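Local coordinates for protein aldehyde dehydrogenase 12 (Zea mays, PDB 6D97) that oxidises L-glutamate gamma-semialdehyde with NAD+ as electron acceptor, the last step of proline catabolism in plants, at residues 154-159 against 212-217; 207-212 against 236-241; 165-170 against 518-523; 119-124 against 128-133. One frame throughout, in Å; residues are numbered along the deposited sequence.

Interaction 1 (154-159 against 212-217); sequences KFLENF and ALYMGN
Y214 and F159 cross at about a right angle, and their rings form an oblique pair with centroids 5.2 Å apart and planes turned 40° against each other. Y214 CE2 lies over one face of F159, 3.7 Å from F159 CG, while Y214 OH comes within 3.6 Å of F159 CB. F155 slides past Y214 in the opposite direction. Its CG stands anti to the backbone N (chi1 165°), which swings the ring end inward until F155 CZ is 4.0 Å from Y214 CE2. L156 meets the tyrosine crosswise, with its CD2 4.0 Å from Y214 OH. That buried hydroxyl is hydrogen-bonded to S114 OG of helix 105-121. With an alanine here, F159 would probably lose the ring lying over its face, and S114 its hydroxyl partner. Beyond the tyrosine, A212 O accepts both N217 N and N217 ND2, the latter at 2.9 Å from A212 O, in the carbonyl plane and on a lone pair. G216, with positive phi, completes a Schellman motif that ends the helix. Helix 203-214 links the adjacent parallel strands 191-196 and 218-223, so Y214 packs at the end of a beta-alpha-beta crossover helix of the Rossmann-type NAD domain.

Interaction 2 (207-212 against 236-241); sequences LQLMGA and RLLHDC
L209 and M210 are the residues of 207-212 that touch 236-241, and both meet the same methyl, L238 CD1. Just before them, L207 turns to F155 of helix 142-157, and Q208 has its amide held by W524 NE1 and the carbonyl of G513. L209 follows; a chi1 of 170° sets its CG beside the carbonyl carbon, and from there it reaches toward L238 tip to tip, L209 CD2 lying 4.1 Å from L238 CD1. Its side chain is about 8 Å from that of T196, which binds NAD+. M210 starts off at an angle to the second helix, but its chain curls through three torsions near -60° and carries the sulfur inward, so that M210 SD stands 4.2 Å from L238 CD1. The same methionine also packs on Y110 and S114 of helix 105-121. Past it the helix runs on through G211 and A212. The CA atoms of M210 and L238 remain 10.1 Å apart, so the two helices meet through the ends of long side chains. No hydrogen bond crosses between them: the contact rests on dispersion between methyl groups and a thioether, with no directional bond across it to fix the register.

Interaction 3 (165-170 against 518-523); sequences RFLARS and EAIKLV
L167 points at helix 517-524 and divides its two methyls between I520 and K521. On the tight side, L167 CD1 sits 4.0 Å from I520 CG2, the two side chains crossing at about a right angle. The closest approach is thus made by the isoleucine branch that lies opposite the backbone N and next to the carbonyl carbon. The pair is buried, and F159 and Y214 pack on both of its members. Toward the surface the contact changes character. K521 lays its hydrocarbon chain beside the backbone of L167, with K521 CD 3.5 Å and K521 CG 3.8 Å from L167 O. A bend at chi3 (-101°) then brings K521 CE to 4.0 Å from L167 CD2. Only the aliphatic part of the lysine takes part, and no hydrogen bond joins the segments. The partly exposed K521 forms the margin nearer solvent, where one flexible chain lies along a carbonyl. Beside it, subunit boundaries take over: R169 NH1 forms a salt bridge with E518 OE2 of the second subunit, and E518 OE2 forms the reciprocal one with R169 NH1 of that subunit. R165 is hydrogen-bonded to P174 and N176 of the third subunit. Through L167 the short, weakly bonded helix 163-167 packs on both helix 517-524 and Y214 at the end of helix 203-214. It leads into strand 170-174, whose first residue, S170, pairs antiparallel with a strand of the third subunit, while helix 517-524 runs on toward strand 526-533.

Interaction 4 (119-124 against 128-133); sequences HMLGQP and DFFAKL
L121 and F130 supply the apolar part of this contact. They cross at about a right angle, with L121 CD2 set 3.6 Å from both F130 CD2 and F130 CE2. The neighbouring F129 brings its CD2 over one face of the F130 ring, 3.8 Å above the plane. The backbone adds one hydrogen bond across the segments: D128 N gives to P124 O at 2.9 Å with an N-H...O angle of 165°, the donor tilted 27° from the carbonyl plane. Side-chain polar bonds hold each segment internally. Q123 NE2 reaches back to H119 O at 3.2 Å and passes over a face of the H119 ring. That ring stacks with H119 of the second subunit. D128 forms a salt bridge with K132 NZ, which lies 2.9 Å from D128 OD2 on the syn lone pair, and D128 OD1 is also hydrogen-bonded to Y142 OH. The whole is a short turn between two helices: Q123 takes the N-cap position, P124, with no N-H to satisfy, opens helix 124-137, and the P124-D128 bond belongs to that helix's first turn.

In the fold
From the N terminus, interaction 4 closes first, a short turn joining helix 105-121 to helix 124-137 with three residues between its segments. Interaction 1 opens afterwards at the end of helix 142-157 and closes at the end of helix 203-214. It crosses interaction 2, which shares A212 and ties helix 203-214 to helix 229-240, and it crosses interaction 3, whose closing bridges 347 residues to helix 517-524. Interaction 2 is nested within that long loop. Interactions 2 and 4 meet where L237 packs on F130 and L121, whereas interactions 3 and 4 do not touch. Interaction 1 touches all three others, so the four contacts form one connected set of helix packings, with interactions 1, 3 and 4 reaching other subunits.

Interaction 1 (154-159 against 212-217)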
loop_
_atom_site.group_PDB
_atom_site.type_symbol
_atom_site.label_atom_id
_atom_site.label_comp_id
_atom_site.label_asym_id
_atom_site.label_seq_id
_atom_site.Cartn_x
_atom_site.Cartn_y
_atom_site.Cartn_z
ATOM N N LYS A 154 -2.152 23.971 -5.172
ATOM C CA LYS A 154 -2.632 22.814 -4.422
ATOM C C LYS A 154 -1.616 21.679 -4.437
ATOM O O LYS A 154 -1.410 21.012 -3.416
ATOM C CB LYS A 154 -3.973 22.343 -4.989
ATOM C CG LYS A 154 -5.181 23.062 -4.403
ATOM C CD LYS A 154 -5.453 22.585 -2.982
ATOM C CE LYS A 154 -6.509 23.430 -2.293
ATOM N NZ LYS A 154 -6.018 24.800 -1.986
ATOM N N PHE A 155 -0.976 21.443 -5.587
ATOM C CA PHE A 155 0.048 20.408 -5.685
ATOM C C PHE A 155 1.161 20.644 -4.670
ATOM O O PHE A 155 1.580 19.718 -3.964
ATOM C CB PHE A 155 0.599 20.366 -7.114
ATOM C CG PHE A 155 1.889 19.604 -7.258
ATOM C CD1 PHE A 155 1.883 18.247 -7.545
ATOM C CD2 PHE A 155 3.110 20.253 -7.136
ATOM C CE1 PHE A 155 3.071 17.552 -7.690
ATOM C CE2 PHE A 155 4.297 19.567 -7.274
ATOM C CZ PHE A 155 4.281 18.216 -7.556
ATOM N N LEU A 156 1.645 21.883 -4.579
ATOM C CA LEU A 156 2.680 22.208 -3.602
ATOM C C LEU A 156 2.181 21.996 -2.179
ATOM O O LEU A 156 2.948 21.587 -1.299
ATOM C CB LEU A 156 3.150 23.649 -3.801
ATOM C CG LEU A 156 3.897 23.948 -5.104
ATOM C CD1 LEU A 156 4.148 25.444 -5.256
ATOM C CD2 LEU A 156 5.202 23.163 -5.166
ATOM N N GLU A 157 0.896 22.262 -1.931
ATOM C CA GLU A 157 0.343 22.014 -0.604
ATOM C C GLU A 157 0.357 20.531 -0.260
ATOM O O GLU A 157 0.429 20.175 0.920
ATOM C CB GLU A 157 -1.077 22.571 -0.497
ATOM C CG GLU A 157 -1.137 24.042 -0.123
ATOM C CD GLU A 157 -2.507 24.462 0.377
ATOM O OE1 GLU A 157 -2.692 25.663 0.675
ATOM O OE2 GLU A 157 -3.398 23.590 0.477
ATOM N N ASN A 158 0.312 19.653 -1.266
ATOM C CA ASN A 158 0.321 18.219 -1.003
ATOM C C ASN A 158 1.686 17.703 -0.573
ATOM O O ASN A 158 1.778 16.563 -0.104
ATOM C CB ASN A 158 -0.143 17.446 -2.239
ATOM C CG ASN A 158 -1.617 17.638 -2.524
ATOM O OD1 ASN A 158 -2.379 18.075 -1.661
ATOM N ND2 ASN A 158 -2.030 17.302 -3.738
ATOM N N PHE A 159 2.739 18.499 -0.706
ATOM C CA PHE A 159 4.083 18.016 -0.424
ATOM C C PHE A 159 4.798 18.949 0.534
ATOM O O PHE A 159 5.985 19.251 0.383
ATOM C CB PHE A 159 4.851 17.806 -1.725
ATOM C CG PHE A 159 4.213 16.778 -2.606
ATOM C CD1 PHE A 159 4.346 15.432 -2.313
ATOM C CD2 PHE A 159 3.433 17.151 -3.686
ATOM C CE1 PHE A 159 3.738 14.475 -3.091
ATOM C CE2 PHE A 159 2.825 16.195 -4.475
ATOM C CZ PHE A 159 2.978 14.854 -4.175
ATOM N N ALA A 212 10.705 15.552 -9.977
ATOM C CA ALA A 212 12.082 15.130 -10.199
ATOM C C ALA A 212 12.958 15.465 -8.998
ATOM O O ALA A 212 13.741 14.628 -8.532
ATOM C CB ALA A 212 12.635 15.779 -11.468
ATOM N N LEU A 213 12.831 16.689 -8.474
ATOM C CA LEU A 213 13.646 17.090 -7.333
ATOM C C LEU A 213 13.299 16.284 -6.089
ATOM O O LEU A 213 14.194 15.899 -5.325
ATOM C CB LEU A 213 13.476 18.584 -7.063
ATOM C CG LEU A 213 14.139 19.527 -8.066
ATOM C CD1 LEU A 213 13.670 20.962 -7.846
ATOM C CD2 LEU A 213 15.646 19.428 -7.956
ATOM N N TYR A 214 12.007 16.015 -5.871
ATOM C CA TYR A 214 11.581 15.295 -4.673
ATOM C C TYR A 214 12.290 13.953 -4.544
ATOM O O TYR A 214 12.752 13.587 -3.457
ATOM C CB TYR A 214 10.068 15.070 -4.690
ATOM C CG TYR A 214 9.208 16.303 -4.537
ATOM C CD1 TYR A 214 9.699 17.453 -3.930
ATOM C CD2 TYR A 214 7.893 16.310 -4.994
ATOM C CE1 TYR A 214 8.907 18.578 -3.787
ATOM C CE2 TYR A 214 7.095 17.427 -4.863
ATOM C CZ TYR A 214 7.602 18.560 -4.256
ATOM O OH TYR A 214 6.801 19.672 -4.123
ATOM N N MET A 215 12.378 13.201 -5.641
ATOM C CA MET A 215 12.915 11.848 -5.578
ATOM C C MET A 215 14.436 11.811 -5.559
ATOM O O MET A 215 15.008 10.725 -5.413
ATOM C CB MET A 215 12.395 11.016 -6.751
ATOM C CG MET A 215 10.878 10.954 -6.826
ATOM S SD MET A 215 10.113 10.554 -5.241
ATOM C CE MET A 215 10.731 8.896 -4.964
ATOM N N GLY A 216 15.096 12.950 -5.706
ATOM C CA GLY A 216 16.534 13.026 -5.625
ATOM C C GLY A 216 17.271 13.221 -6.939
ATOM O O GLY A 216 18.491 13.008 -6.975
ATOM N N ASN A 217 16.584 13.613 -8.005
ATOM C CA ASN A 217 17.232 13.849 -9.285
ATOM C C ASN A 217 17.726 15.290 -9.380
ATOM O O ASN A 217 17.330 16.165 -8.604
ATOM C CB ASN A 217 16.272 13.554 -10.439
ATOM C CG ASN A 217 15.656 12.170 -10.350
ATOM O OD1 ASN A 217 16.293 11.174 -10.690
ATOM N ND2 ASN A 217 14.410 12.102 -9.893
#

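Interaction 2 (207-212 against 236-241)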
loop_
_atom_site.group_PDB
_atom_site.type_symbol
_atom_site.label_atom_id
_atom_site.label_comp_id
_atom_site.label_asym_id
_atom_site.label_seq_id
_atom_site.Cartn_x
_atom_site.Cartn_y
_atom_site.Cartn_z
ATOM N N LEU A 207 5.117 20.889 -11.964
ATOM C CA LEU A 207 4.790 19.638 -11.285
ATOM C C LEU A 207 5.811 18.550 -11.594
ATOM O O LEU A 207 6.144 17.741 -10.719
ATOM C CB LEU A 207 3.383 19.185 -11.673
ATOM C CG LEU A 207 2.228 19.647 -10.777
ATOM C CD1 LEU A 207 2.194 21.158 -10.632
ATOM C CD2 LEU A 207 0.895 19.129 -11.300
ATOM N N GLN A 208 6.323 18.509 -12.827
ATOM C CA GLN A 208 7.366 17.541 -13.148
ATOM C C GLN A 208 8.708 17.966 -12.564
ATOM O O GLN A 208 9.505 17.117 -12.146
ATOM C CB GLN A 208 7.470 17.345 -14.664
ATOM C CG GLN A 208 6.187 16.865 -15.335
ATOM C CD GLN A 208 5.888 15.394 -15.085
ATOM O OE1 GLN A 208 6.551 14.736 -14.280
ATOM N NE2 GLN A 208 4.886 14.868 -15.784
ATOM N N LEU A 209 8.976 19.276 -12.531
ATOM C CA LEU A 209 10.214 19.771 -11.931
ATOM C C LEU A 209 10.301 19.387 -10.461
ATOM O O LEU A 209 11.319 18.849 -10.009
ATOM C CB LEU A 209 10.313 21.288 -12.088
ATOM C CG LEU A 209 11.437 21.964 -11.304
ATOM C CD1 LEU A 209 12.782 21.561 -11.888
ATOM C CD2 LEU A 209 11.268 23.473 -11.318
ATOM N N MET A 210 9.235 19.653 -9.697
ATOM C CA MET A 210 9.250 19.320 -8.276
ATOM C C MET A 210 9.295 17.814 -8.065
ATOM O O MET A 210 10.003 17.334 -7.173
ATOM C CB MET A 210 8.041 19.929 -7.564
ATOM C CG MET A 210 7.959 21.444 -7.690
ATOM S SD MET A 210 9.471 22.290 -7.171
ATOM C CE MET A 210 9.593 21.773 -5.459
ATOM N N GLY A 211 8.549 17.055 -8.874
ATOM C CA GLY A 211 8.600 15.605 -8.769
ATOM C C GLY A 211 10.002 15.061 -8.953
ATOM O O GLY A 211 10.466 14.222 -8.177
ATOM N N ALA A 212 10.705 15.552 -9.977
ATOM C CA ALA A 212 12.082 15.130 -10.199
ATOM C C ALA A 212 12.958 15.465 -8.998
ATOM O O ALA A 212 13.741 14.628 -8.532
ATOM C CB ALA A 212 12.635 15.779 -11.468
ATOM N N ARG A 236 12.406 31.878 -10.029
ATOM C CA ARG A 236 12.844 32.953 -9.144
ATOM C C ARG A 236 12.108 32.897 -7.814
ATOM O O ARG A 236 12.715 33.073 -6.751
ATOM C CB ARG A 236 12.638 34.307 -9.820
ATOM C CG ARG A 236 13.437 34.446 -11.094
ATOM C CD ARG A 236 13.285 35.809 -11.749
ATOM N NE ARG A 236 14.113 35.898 -12.949
ATOM C CZ ARG A 236 15.381 36.296 -12.957
ATOM N NH1 ARG A 236 15.971 36.658 -11.825
ATOM N NH2 ARG A 236 16.062 36.333 -14.098
ATOM N N LEU A 237 10.799 32.642 -7.857
ATOM C CA LEU A 237 10.036 32.430 -6.632
ATOM C C LEU A 237 10.582 31.240 -5.855
ATOM O O LEU A 237 10.775 31.314 -4.635
ATOM C CB LEU A 237 8.555 32.233 -6.974
ATOM C CG LEU A 237 7.469 31.982 -5.914
ATOM C CD1 LEU A 237 6.101 32.191 -6.562
ATOM C CD2 LEU A 237 7.536 30.592 -5.255
ATOM N N LEU A 238 10.830 30.126 -6.549
ATOM C CA LEU A 238 11.310 28.923 -5.872
ATOM C C LEU A 238 12.659 29.165 -5.207
ATOM O O LEU A 238 12.916 28.656 -4.109
ATOM C CB LEU A 238 11.394 27.763 -6.864
ATOM C CG LEU A 238 10.065 27.124 -7.274
ATOM C CD1 LEU A 238 10.242 26.210 -8.475
ATOM C CD2 LEU A 238 9.477 26.356 -6.096
ATOM N N HIS A 239 13.534 29.937 -5.858
ATOM C CA HIS A 239 14.802 30.298 -5.233
ATOM C C HIS A 239 14.575 31.113 -3.967
ATOM O O HIS A 239 15.244 30.892 -2.951
ATOM C CB HIS A 239 15.676 31.072 -6.219
ATOM C CG HIS A 239 16.309 30.216 -7.270
ATOM N ND1 HIS A 239 16.517 30.658 -8.558
ATOM C CD2 HIS A 239 16.784 28.949 -7.225
ATOM C CE1 HIS A 239 17.093 29.700 -9.262
ATOM N NE2 HIS A 239 17.267 28.652 -8.477
ATOM N N ASP A 240 13.627 32.052 -4.004
ATOM C CA ASP A 240 13.275 32.801 -2.803
ATOM C C ASP A 240 12.695 31.907 -1.716
ATOM O O ASP A 240 12.764 32.266 -0.536
ATOM C CB ASP A 240 12.282 33.913 -3.139
ATOM C CG ASP A 240 12.940 35.089 -3.828
ATOM O OD1 ASP A 240 14.183 35.070 -3.968
ATOM O OD2 ASP A 240 12.221 36.028 -4.227
ATOM N N CYS A 241 12.128 30.762 -2.084
ATOM C CA CYS A 241 11.563 29.830 -1.119
ATOM C C CYS A 241 12.560 28.772 -0.669
ATOM O O CYS A 241 12.203 27.912 0.144
ATOM C CB CYS A 241 10.315 29.158 -1.701
ATOM S SG CYS A 241 8.926 30.281 -1.959
#

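Interaction 3 (165-170 against 518-523)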
loop_
_atom_site.group_PDB
_atom_site.type_symbol
_atom_site.label_atom_id
_atom_site.label_comp_id
_atom_site.label_asym_id
_atom_site.label_seq_id
_atom_site.Cartn_x
_atom_site.Cartn_y
_atom_site.Cartn_z
ATOM N N ARG A 165 9.417 13.369 2.115
ATOM C CA ARG A 165 9.986 12.243 2.842
ATOM C C ARG A 165 9.154 10.979 2.636
ATOM O O ARG A 165 9.691 9.901 2.363
ATOM C CB ARG A 165 10.076 12.623 4.326
ATOM C CG ARG A 165 10.820 11.652 5.220
ATOM C CD ARG A 165 10.137 11.518 6.582
ATOM N NE ARG A 165 10.212 12.708 7.426
ATOM C CZ ARG A 165 11.151 12.916 8.342
ATOM N NH1 ARG A 165 12.109 12.016 8.521
ATOM N NH2 ARG A 165 11.134 14.024 9.072
ATOM N N PHE A 166 7.826 11.110 2.724
ATOM C CA PHE A 166 6.939 9.963 2.571
ATOM C C PHE A 166 6.943 9.397 1.156
ATOM O O PHE A 166 6.580 8.231 0.974
ATOM C CB PHE A 166 5.513 10.344 2.969
ATOM C CG PHE A 166 5.322 10.535 4.447
ATOM C CD1 PHE A 166 6.251 10.054 5.355
ATOM C CD2 PHE A 166 4.194 11.185 4.928
ATOM C CE1 PHE A 166 6.064 10.226 6.716
ATOM C CE2 PHE A 166 4.002 11.364 6.283
ATOM C CZ PHE A 166 4.939 10.884 7.181
ATOM N N LEU A 167 7.325 10.193 0.152
ATOM C CA LEU A 167 7.471 9.651 -1.196
ATOM C C LEU A 167 8.575 8.605 -1.252
ATOM O O LEU A 167 8.521 7.688 -2.079
ATOM C CB LEU A 167 7.757 10.773 -2.198
ATOM C CG LEU A 167 6.627 11.735 -2.566
ATOM C CD1 LEU A 167 7.148 12.838 -3.476
ATOM C CD2 LEU A 167 5.499 10.968 -3.246
ATOM N N ALA A 168 9.580 8.728 -0.385
ATOM C CA ALA A 168 10.672 7.768 -0.292
ATOM C C ALA A 168 10.371 6.625 0.670
ATOM O O ALA A 168 11.299 5.931 1.105
ATOM C CB ALA A 168 11.963 8.474 0.124
ATOM N N ARG A 169 9.102 6.431 1.027
ATOM C CA ARG A 169 8.691 5.248 1.769
ATOM C C ARG A 169 9.150 3.991 1.041
ATOM O O ARG A 169 9.078 3.905 -0.187
ATOM C CB ARG A 169 7.169 5.260 1.933
ATOM C CG ARG A 169 6.527 4.065 2.618
ATOM C CD ARG A 169 5.012 4.216 2.516
ATOM N NE ARG A 169 4.260 3.154 3.179
ATOM C CZ ARG A 169 3.504 3.335 4.258
ATOM N NH1 ARG A 169 3.399 4.540 4.799
ATOM N NH2 ARG A 169 2.846 2.312 4.792
ATOM N N SER A 170 9.660 3.033 1.806
ATOM C CA SER A 170 10.099 1.747 1.291
ATOM C C SER A 170 9.327 0.636 1.989
ATOM O O SER A 170 8.690 0.849 3.023
ATOM C CB SER A 170 11.609 1.562 1.494
ATOM O OG SER A 170 11.960 1.596 2.867
ATOM N N GLU A 518 1.872 8.728 -6.782
ATOM C CA GLU A 518 2.196 7.601 -7.651
ATOM C C GLU A 518 2.856 8.071 -8.938
ATOM O O GLU A 518 3.843 7.476 -9.387
ATOM C CB GLU A 518 0.938 6.792 -7.964
ATOM C CG GLU A 518 0.311 6.142 -6.745
ATOM C CD GLU A 518 -0.529 7.113 -5.939
ATOM O OE1 GLU A 518 -0.895 8.175 -6.490
ATOM O OE2 GLU A 518 -0.817 6.821 -4.759
ATOM N N ALA A 519 2.322 9.136 -9.543
ATOM C CA ALA A 519 2.901 9.669 -10.771
ATOM C C ALA A 519 4.342 10.107 -10.555
ATOM O O ALA A 519 5.213 9.842 -11.391
ATOM C CB ALA A 519 2.056 10.835 -11.280
ATOM N N ILE A 520 4.612 10.773 -9.433
ATOM C CA ILE A 520 5.970 11.224 -9.143
ATOM C C ILE A 520 6.901 10.032 -8.972
ATOM O O ILE A 520 8.013 10.008 -9.514
ATOM C CB ILE A 520 5.975 12.125 -7.899
ATOM C CG1 ILE A 520 5.216 13.416 -8.193
ATOM C CG2 ILE A 520 7.402 12.409 -7.459
ATOM C CD1 ILE A 520 5.053 14.303 -6.973
ATOM N N LYS A 521 6.458 9.020 -8.221
ATOM C CA LYS A 521 7.311 7.864 -7.966
ATOM C C LYS A 521 7.549 7.052 -9.233
ATOM O O LYS A 521 8.667 6.578 -9.466
ATOM C CB LYS A 521 6.701 6.991 -6.870
ATOM C CG LYS A 521 6.743 7.611 -5.484
ATOM C CD LYS A 521 6.128 6.684 -4.442
ATOM C CE LYS A 521 4.716 7.098 -4.074
ATOM N NZ LYS A 521 3.963 6.006 -3.383
ATOM N N LEU A 522 6.520 6.885 -10.069
ATOM C CA LEU A 522 6.694 6.133 -11.310
ATOM C C LEU A 522 7.650 6.847 -12.258
ATOM O O LEU A 522 8.539 6.221 -12.850
ATOM C CB LEU A 522 5.340 5.918 -11.987
ATOM C CG LEU A 522 5.405 5.560 -13.473
ATOM C CD1 LEU A 522 5.774 4.090 -13.638
ATOM C CD2 LEU A 522 4.101 5.886 -14.184
ATOM N N VAL A 523 7.495 8.160 -12.399
ATOM C CA VAL A 523 8.231 8.891 -13.422
ATOM C C VAL A 523 9.661 9.177 -12.981
ATOM O O VAL A 523 10.590 9.126 -13.793
ATOM C CB VAL A 523 7.472 10.185 -13.776
ATOM C CG1 VAL A 523 8.322 11.086 -14.642
ATOM C CG2 VAL A 523 6.171 9.852 -14.492
#

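Interaction 4 (119-124 against 128-133)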
loop_
_atom_site.group_PDB
_atom_site.type_symbol
_atom_site.label_atom_id
_atom_site.label_comp_id
_atom_site.label_asym_id
_atom_site.label_seq_id
_atom_site.Cartn_x
_atom_site.Cartn_y
_atom_site.Cartn_z
ATOM N N HIS A 119 2.495 28.805 -0.120
ATOM C CA HIS A 119 1.948 29.996 0.519
ATOM C C HIS A 119 2.128 31.221 -0.365
ATOM O O HIS A 119 1.268 32.110 -0.391
ATOM C CB HIS A 119 2.604 30.220 1.881
ATOM C CG HIS A 119 2.054 31.395 2.627
ATOM N ND1 HIS A 119 2.768 32.557 2.826
ATOM C CD2 HIS A 119 0.852 31.589 3.220
ATOM C CE1 HIS A 119 2.031 33.416 3.509
ATOM N NE2 HIS A 119 0.864 32.851 3.762
ATOM N N MET A 120 3.241 31.285 -1.096
ATOM C CA MET A 120 3.463 32.399 -2.008
ATOM C C MET A 120 2.484 32.354 -3.172
ATOM O O MET A 120 1.823 33.352 -3.479
ATOM C CB MET A 120 4.905 32.387 -2.508
ATOM C CG MET A 120 5.876 33.050 -1.559
ATOM S SD MET A 120 5.568 34.818 -1.382
ATOM C CE MET A 120 6.119 35.425 -2.976
ATOM N N LEU A 121 2.371 31.196 -3.828
ATOM C CA LEU A 121 1.434 31.053 -4.938
ATOM C C LEU A 121 -0.008 31.309 -4.519
ATOM O O LEU A 121 -0.827 31.675 -5.365
ATOM C CB LEU A 121 1.548 29.655 -5.556
ATOM C CG LEU A 121 2.483 29.433 -6.748
ATOM C CD1 LEU A 121 2.068 28.185 -7.507
ATOM C CD2 LEU A 121 2.502 30.639 -7.672
ATOM N N GLY A 122 -0.338 31.119 -3.240
ATOM C CA GLY A 122 -1.695 31.344 -2.768
ATOM C C GLY A 122 -2.047 32.789 -2.492
ATOM O O GLY A 122 -3.222 33.099 -2.264
ATOM N N GLN A 123 -1.058 33.675 -2.499
ATOM C CA GLN A 123 -1.325 35.092 -2.303
ATOM C C GLN A 123 -2.092 35.635 -3.503
ATOM O O GLN A 123 -1.689 35.392 -4.650
ATOM C CB GLN A 123 -0.022 35.869 -2.115
ATOM C CG GLN A 123 0.756 35.471 -0.880
ATOM C CD GLN A 123 -0.066 35.600 0.386
ATOM O OE1 GLN A 123 -0.373 36.707 0.829
ATOM N NE2 GLN A 123 -0.430 34.465 0.973
ATOM N N PRO A 124 -3.198 36.354 -3.287
ATOM C CA PRO A 124 -3.995 36.834 -4.429
ATOM C C PRO A 124 -3.192 37.596 -5.467
ATOM O O PRO A 124 -3.420 37.413 -6.668
ATOM C CB PRO A 124 -5.046 37.726 -3.758
ATOM C CG PRO A 124 -5.215 37.132 -2.401
ATOM C CD PRO A 124 -3.852 36.629 -1.997
ATOM N N ASP A 128 -2.741 36.292 -9.301
ATOM C CA ASP A 128 -3.093 37.155 -10.419
ATOM C C ASP A 128 -1.892 37.409 -11.324
ATOM O O ASP A 128 -2.025 37.424 -12.553
ATOM C CB ASP A 128 -3.665 38.465 -9.883
ATOM C CG ASP A 128 -4.092 39.401 -10.982
ATOM O OD1 ASP A 128 -5.080 39.092 -11.677
ATOM O OD2 ASP A 128 -3.436 40.448 -11.150
ATOM N N PHE A 129 -0.712 37.603 -10.731
ATOM C CA PHE A 129 0.502 37.802 -11.514
ATOM C C PHE A 129 0.733 36.644 -12.476
ATOM O O PHE A 129 0.931 36.846 -13.679
ATOM C CB PHE A 129 1.698 37.971 -10.574
ATOM C CG PHE A 129 3.030 37.913 -11.262
ATOM C CD1 PHE A 129 3.588 39.050 -11.818
ATOM C CD2 PHE A 129 3.734 36.719 -11.335
ATOM C CE1 PHE A 129 4.817 39.003 -12.448
ATOM C CE2 PHE A 129 4.962 36.662 -11.964
ATOM C CZ PHE A 129 5.507 37.807 -12.521
ATOM N N PHE A 130 0.694 35.413 -11.961
ATOM C CA PHE A 130 0.969 34.255 -12.805
ATOM C C PHE A 130 -0.158 34.008 -13.801
ATOM O O PHE A 130 0.096 33.621 -14.945
ATOM C CB PHE A 130 1.217 33.021 -11.940
ATOM C CG PHE A 130 2.645 32.877 -11.501
ATOM C CD1 PHE A 130 3.629 32.521 -12.411
ATOM C CD2 PHE A 130 3.007 33.107 -10.183
ATOM C CE1 PHE A 130 4.943 32.387 -12.017
ATOM C CE2 PHE A 130 4.320 32.969 -9.779
ATOM C CZ PHE A 130 5.289 32.613 -10.698
ATOM N N ALA A 131 -1.410 34.226 -13.387
ATOM C CA ALA A 131 -2.525 34.067 -14.314
ATOM C C ALA A 131 -2.412 35.040 -15.480
ATOM O O ALA A 131 -2.622 34.662 -16.638
ATOM C CB ALA A 131 -3.849 34.262 -13.579
ATOM N N LYS A 132 -2.070 36.298 -15.193
ATOM C CA LYS A 132 -1.930 37.287 -16.257
ATOM C C LYS A 132 -0.734 36.980 -17.146
ATOM O O LYS A 132 -0.823 37.110 -18.369
ATOM C CB LYS A 132 -1.799 38.687 -15.664
ATOM C CG LYS A 132 -3.036 39.545 -15.826
ATOM C CD LYS A 132 -3.666 39.833 -14.481
ATOM C CE LYS A 132 -4.780 40.859 -14.607
ATOM N NZ LYS A 132 -4.942 41.665 -13.367
ATOM N N LEU A 133 0.393 36.586 -16.550
ATOM C CA LEU A 133 1.571 36.258 -17.343
ATOM C C LEU A 133 1.303 35.074 -18.264
ATOM O O LEU A 133 1.737 35.070 -19.421
ATOM C CB LEU A 133 2.759 35.971 -16.429
ATOM C CG LEU A 133 4.125 35.928 -17.110
ATOM C CD1 LEU A 133 4.364 37.181 -17.914
ATOM C CD2 LEU A 133 5.214 35.764 -16.070
#